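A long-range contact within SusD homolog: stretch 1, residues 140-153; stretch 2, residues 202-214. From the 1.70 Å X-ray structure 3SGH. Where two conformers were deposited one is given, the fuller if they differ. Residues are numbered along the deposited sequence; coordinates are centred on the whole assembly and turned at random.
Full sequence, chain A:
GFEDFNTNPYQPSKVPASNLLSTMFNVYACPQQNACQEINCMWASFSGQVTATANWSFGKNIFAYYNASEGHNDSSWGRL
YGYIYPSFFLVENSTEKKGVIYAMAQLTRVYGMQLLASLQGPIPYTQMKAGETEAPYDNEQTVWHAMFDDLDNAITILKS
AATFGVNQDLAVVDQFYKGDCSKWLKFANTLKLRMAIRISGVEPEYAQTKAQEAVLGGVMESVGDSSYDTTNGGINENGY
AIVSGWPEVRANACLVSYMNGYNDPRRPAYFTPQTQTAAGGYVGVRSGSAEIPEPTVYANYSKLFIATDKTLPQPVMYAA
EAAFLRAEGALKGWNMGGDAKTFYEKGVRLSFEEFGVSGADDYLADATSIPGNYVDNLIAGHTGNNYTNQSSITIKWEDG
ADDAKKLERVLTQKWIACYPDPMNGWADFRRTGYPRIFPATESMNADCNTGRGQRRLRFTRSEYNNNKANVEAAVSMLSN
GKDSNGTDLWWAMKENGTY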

# COMPACT_ATOMS: atom_id res chain seq x y z
N GLU A 140 14.74 9.35 8.77
CA GLU A 140 13.43 9.37 8.17
C GLU A 140 12.93 10.80 7.94
O GLU A 140 12.44 11.10 6.87
CB GLU A 140 12.46 8.54 8.99
CG GLU A 140 12.78 7.02 8.93
CD GLU A 140 12.05 6.25 10.02
OE1 GLU A 140 10.86 5.97 9.78
OE2 GLU A 140 12.64 5.95 11.10
N GLN A 141 13.11 11.70 8.90
CA GLN A 141 12.72 13.08 8.61
C GLN A 141 13.36 13.60 7.31
O GLN A 141 12.70 14.22 6.47
CB GLN A 141 13.01 14.04 9.79
CG GLN A 141 12.55 15.43 9.48
CD GLN A 141 13.09 16.43 10.47
OE1 GLN A 141 14.29 16.44 10.76
NE2 GLN A 141 12.21 17.27 10.99
N THR A 142 14.64 13.31 7.13
CA THR A 142 15.39 13.88 6.02
C THR A 142 14.90 13.32 4.72
O THR A 142 14.70 14.06 3.76
CB THR A 142 16.92 13.62 6.21
OG1 THR A 142 17.37 14.37 7.35
CG2 THR A 142 17.70 14.05 4.99
N VAL A 143 14.70 12.00 4.66
CA VAL A 143 14.25 11.39 3.39
C VAL A 143 12.81 11.80 3.06
O VAL A 143 12.53 12.09 1.93
CB VAL A 143 14.46 9.85 3.30
CG1 VAL A 143 13.62 9.06 4.32
CG2 VAL A 143 14.19 9.39 1.90
N TRP A 144 11.91 11.85 4.04
CA TRP A 144 10.56 12.30 3.73
C TRP A 144 10.57 13.73 3.18
O TRP A 144 9.94 14.02 2.17
CB TRP A 144 9.66 12.15 4.96
CG TRP A 144 9.20 10.69 5.14
CD1 TRP A 144 9.76 9.76 5.96
CD2 TRP A 144 8.15 10.01 4.42
NE1 TRP A 144 9.12 8.59 5.85
CE2 TRP A 144 8.14 8.68 4.89
CE3 TRP A 144 7.23 10.40 3.46
CZ2 TRP A 144 7.22 7.73 4.44
CZ3 TRP A 144 6.34 9.44 2.97
CH2 TRP A 144 6.35 8.13 3.45
N HIS A 145 11.30 14.62 3.84
CA HIS A 145 11.38 16.02 3.35
C HIS A 145 12.04 16.13 1.97
O HIS A 145 11.52 16.84 1.07
CB HIS A 145 12.08 16.91 4.36
CG HIS A 145 11.25 17.23 5.56
ND1 HIS A 145 11.32 18.44 6.21
CD2 HIS A 145 10.36 16.48 6.25
CE1 HIS A 145 10.49 18.43 7.25
NE2 HIS A 145 9.91 17.25 7.30
N ALA A 146 13.14 15.39 1.77
CA ALA A 146 13.80 15.33 0.47
C ALA A 146 12.87 14.83 -0.63
O ALA A 146 12.89 15.39 -1.72
CB ALA A 146 15.05 14.44 0.51
N MSE A 147 12.08 13.79 -0.33
CA MSE A 147 11.14 13.23 -1.31
C MSE A 147 10.03 14.24 -1.63
O MSE A 147 9.67 14.37 -2.81
CB MSE A 147 10.57 11.86 -0.88
CG MSE A 147 11.58 10.78 -0.85
SE MSE A 147 10.81 9.04 -0.52
CE MSE A 147 10.28 9.42 1.32
N PHE A 148 9.50 14.96 -0.64
CA PHE A 148 8.54 16.05 -0.92
C PHE A 148 9.16 17.11 -1.86
O PHE A 148 8.53 17.56 -2.82
CB PHE A 148 8.03 16.73 0.36
CG PHE A 148 6.92 15.99 1.08
CD1 PHE A 148 5.65 15.92 0.53
CD2 PHE A 148 7.15 15.34 2.31
CE1 PHE A 148 4.63 15.25 1.13
CE2 PHE A 148 6.12 14.68 2.95
CZ PHE A 148 4.85 14.63 2.36
N ASP A 149 10.41 17.48 -1.58
CA ASP A 149 11.13 18.43 -2.45
C ASP A 149 11.24 17.96 -3.90
O ASP A 149 11.00 18.74 -4.84
CB ASP A 149 12.51 18.78 -1.87
CG ASP A 149 12.41 19.52 -0.53
OD1 ASP A 149 11.34 20.06 -0.19
OD2 ASP A 149 13.44 19.55 0.20
N ASP A 150 11.61 16.69 -4.11
CA ASP A 150 11.80 16.20 -5.46
C ASP A 150 10.43 16.09 -6.15
O ASP A 150 10.27 16.38 -7.34
CB ASP A 150 12.52 14.86 -5.43
CG ASP A 150 14.02 15.00 -5.13
OD1 ASP A 150 14.58 16.11 -5.31
OD2 ASP A 150 14.65 14.00 -4.76
N LEU A 151 9.44 15.69 -5.37
CA LEU A 151 8.09 15.53 -5.91
C LEU A 151 7.59 16.92 -6.32
O LEU A 151 6.97 17.06 -7.36
CB LEU A 151 7.19 14.86 -4.86
CG LEU A 151 5.74 14.63 -5.31
CD1 LEU A 151 5.66 13.82 -6.58
CD2 LEU A 151 4.96 13.93 -4.16
N ASP A 152 7.87 17.96 -5.53
CA ASP A 152 7.44 19.31 -5.93
C ASP A 152 8.06 19.78 -7.24
O ASP A 152 7.44 20.48 -8.05
CB ASP A 152 7.75 20.32 -4.81
CG ASP A 152 6.74 20.26 -3.65
OD1 ASP A 152 5.61 19.77 -3.87
OD2 ASP A 152 7.08 20.73 -2.51
N ASN A 153 9.32 19.40 -7.43
CA ASN A 153 10.03 19.72 -8.66
C ASN A 153 9.36 19.03 -9.84
O ASN A 153 9.14 19.65 -10.85
CB ASN A 153 11.47 19.26 -8.58
CG ASN A 153 12.31 19.78 -9.75
OD1 ASN A 153 12.59 20.99 -9.80
ND2 ASN A 153 12.69 18.88 -10.71
N VAL A 202 3.44 12.64 13.20
CA VAL A 202 4.74 13.10 13.71
C VAL A 202 5.02 14.55 13.38
O VAL A 202 5.59 15.24 14.20
CB VAL A 202 5.91 12.20 13.23
CG1 VAL A 202 6.01 12.16 11.68
CG2 VAL A 202 7.28 12.62 13.89
N GLU A 203 4.56 15.03 12.21
CA GLU A 203 4.73 16.44 11.80
C GLU A 203 3.42 17.10 11.34
O GLU A 203 3.18 17.31 10.12
CB GLU A 203 5.80 16.56 10.73
CG GLU A 203 7.21 16.23 11.21
CD GLU A 203 8.28 16.67 10.25
OE1 GLU A 203 8.02 16.61 9.03
OE2 GLU A 203 9.38 17.06 10.70
N PRO A 204 2.56 17.42 12.30
CA PRO A 204 1.22 17.85 11.92
C PRO A 204 1.18 19.11 11.10
O PRO A 204 0.35 19.25 10.19
CB PRO A 204 0.50 18.05 13.25
CG PRO A 204 1.41 17.68 14.32
CD PRO A 204 2.64 17.08 13.73
N GLU A 205 2.06 20.05 11.41
CA GLU A 205 1.96 21.33 10.70
C GLU A 205 2.65 21.25 9.34
O GLU A 205 2.06 21.71 8.35
CB GLU A 205 2.41 22.51 11.56
CG GLU A 205 1.61 22.66 12.89
CD GLU A 205 0.08 22.68 12.72
OE1 GLU A 205 -0.43 23.48 11.90
OE2 GLU A 205 -0.61 21.90 13.43
N TYR A 206 3.81 20.62 9.23
CA TYR A 206 4.46 20.42 7.92
C TYR A 206 3.54 19.60 7.00
O TYR A 206 3.38 19.91 5.83
CB TYR A 206 5.81 19.73 8.09
CG TYR A 206 6.57 19.43 6.83
CD1 TYR A 206 7.51 20.33 6.32
CD2 TYR A 206 6.39 18.24 6.15
CE1 TYR A 206 8.24 20.02 5.16
CE2 TYR A 206 7.11 17.94 5.04
CZ TYR A 206 8.01 18.80 4.54
OH TYR A 206 8.69 18.43 3.38
N ALA A 207 2.92 18.56 7.56
CA ALA A 207 1.99 17.73 6.82
C ALA A 207 0.79 18.52 6.28
O ALA A 207 0.37 18.35 5.13
CB ALA A 207 1.52 16.56 7.65
N GLN A 208 0.17 19.31 7.13
CA GLN A 208 -0.93 20.14 6.72
C GLN A 208 -0.56 21.03 5.53
O GLN A 208 -1.35 21.15 4.57
CB GLN A 208 -1.46 21.02 7.87
CG GLN A 208 -2.60 21.92 7.43
CD GLN A 208 -3.31 22.64 8.61
OE1 GLN A 208 -2.91 22.51 9.76
NE2 GLN A 208 -4.38 23.40 8.30
N THR A 209 0.57 21.70 5.63
CA THR A 209 1.03 22.55 4.53
C THR A 209 1.16 21.80 3.23
O THR A 209 0.65 22.22 2.18
CB THR A 209 2.35 23.22 4.88
OG1 THR A 209 2.15 24.05 6.01
CG2 THR A 209 2.82 24.13 3.71
N LYS A 210 1.84 20.67 3.25
CA LYS A 210 1.94 19.86 2.04
C LYS A 210 0.58 19.34 1.51
O LYS A 210 0.34 19.35 0.27
CB LYS A 210 2.87 18.66 2.26
CG LYS A 210 4.31 19.04 2.54
CD LYS A 210 4.97 19.68 1.34
CE LYS A 210 6.42 20.00 1.55
NZ LYS A 210 6.68 21.42 1.88
N ALA A 211 -0.29 18.93 2.42
CA ALA A 211 -1.60 18.38 2.03
C ALA A 211 -2.43 19.47 1.34
O ALA A 211 -3.07 19.24 0.29
CB ALA A 211 -2.34 17.81 3.21
N GLN A 212 -2.43 20.65 1.92
CA GLN A 212 -3.17 21.80 1.36
C GLN A 212 -2.62 22.21 -0.02
O GLN A 212 -3.40 22.47 -0.95
CB GLN A 212 -3.28 22.95 2.35
CG GLN A 212 -4.21 22.57 3.48
CD GLN A 212 -4.41 23.56 4.59
OE1 GLN A 212 -5.17 23.27 5.52
NE2 GLN A 212 -3.80 24.73 4.49
N GLU A 213 -1.30 22.24 -0.16
CA GLU A 213 -0.70 22.43 -1.49
C GLU A 213 -1.17 21.40 -2.48
O GLU A 213 -1.47 21.73 -3.64
CB GLU A 213 0.81 22.40 -1.41
CG GLU A 213 1.43 23.63 -0.74
CD GLU A 213 2.91 23.45 -0.41
OE1 GLU A 213 3.53 22.40 -0.77
OE2 GLU A 213 3.48 24.36 0.22
N ALA A 214 -1.15 20.12 -2.07
CA ALA A 214 -1.59 19.02 -2.91
C ALA A 214 -3.02 19.22 -3.37
O ALA A 214 -3.31 19.04 -4.57
CB ALA A 214 -1.45 17.69 -2.20
O HOH W 1 10.58 20.15 2.50
O HOH W 2 5.97 22.47 -0.87

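Two helices, 140-153 and 204-214, run side by side in nearly the same direction, their axes 17° apart. The closest approach of the axes is 12.6 Å, so long side chains must fill the gap. Together the stretches bury 366 Å².

Two direct hydrogen bonds join them, both to Glu 203 at the N-cap position of the second helix. Gln 141 NE2 donates to Glu 203 OE2 at 2.9 Å. His 145 NE2 donates to Glu 203 OE1 at 2.6 Å, and the N-H...O angle of 173° is almost straight. Gln 141 and His 145 lie one helical turn apart, so one carboxylate can serve both. Glu 203 points its CA-to-CB bond toward the first helix; those of Gln 141 and His 145 lie sideways, but their ends come nearer.

The rings of His 145 and Tyr 206 form an offset stack, with centroids 3.8 Å apart and planes at 5°. The flat imidazole thus uses its edge for Glu 203 and a face for Tyr 206. Tyr 206 turns its own edge toward the face of buried Phe 148, with planes at 75°; Phe 148 CD2 lies 3.8 Å from Tyr 206 CE2. Lys 210 also packs on Phe 148. Its CG sits over the ring face, 4.1 Å from the centroid, so the aliphatic part of the lysine packs over one face of the ring.

Water completes the polar contacts. Water 1 links Asp 149 OD1 (2.8 Å) to Tyr 206 OH (2.7 Å). Water 2 donates to Asp 152 OD2 (2.6 Å) and Glu 213 OE1 (2.4 Å) and accepts from Lys 210 NZ (3.0 Å). It bridges two like-charged carboxylates; Asp 152 OD2 and Glu 213 OE1 are 4.3 Å apart. Lys 210 NZ, 4.5 Å from Asp 152 OD2, brings opposite charge nearby without a direct salt bridge.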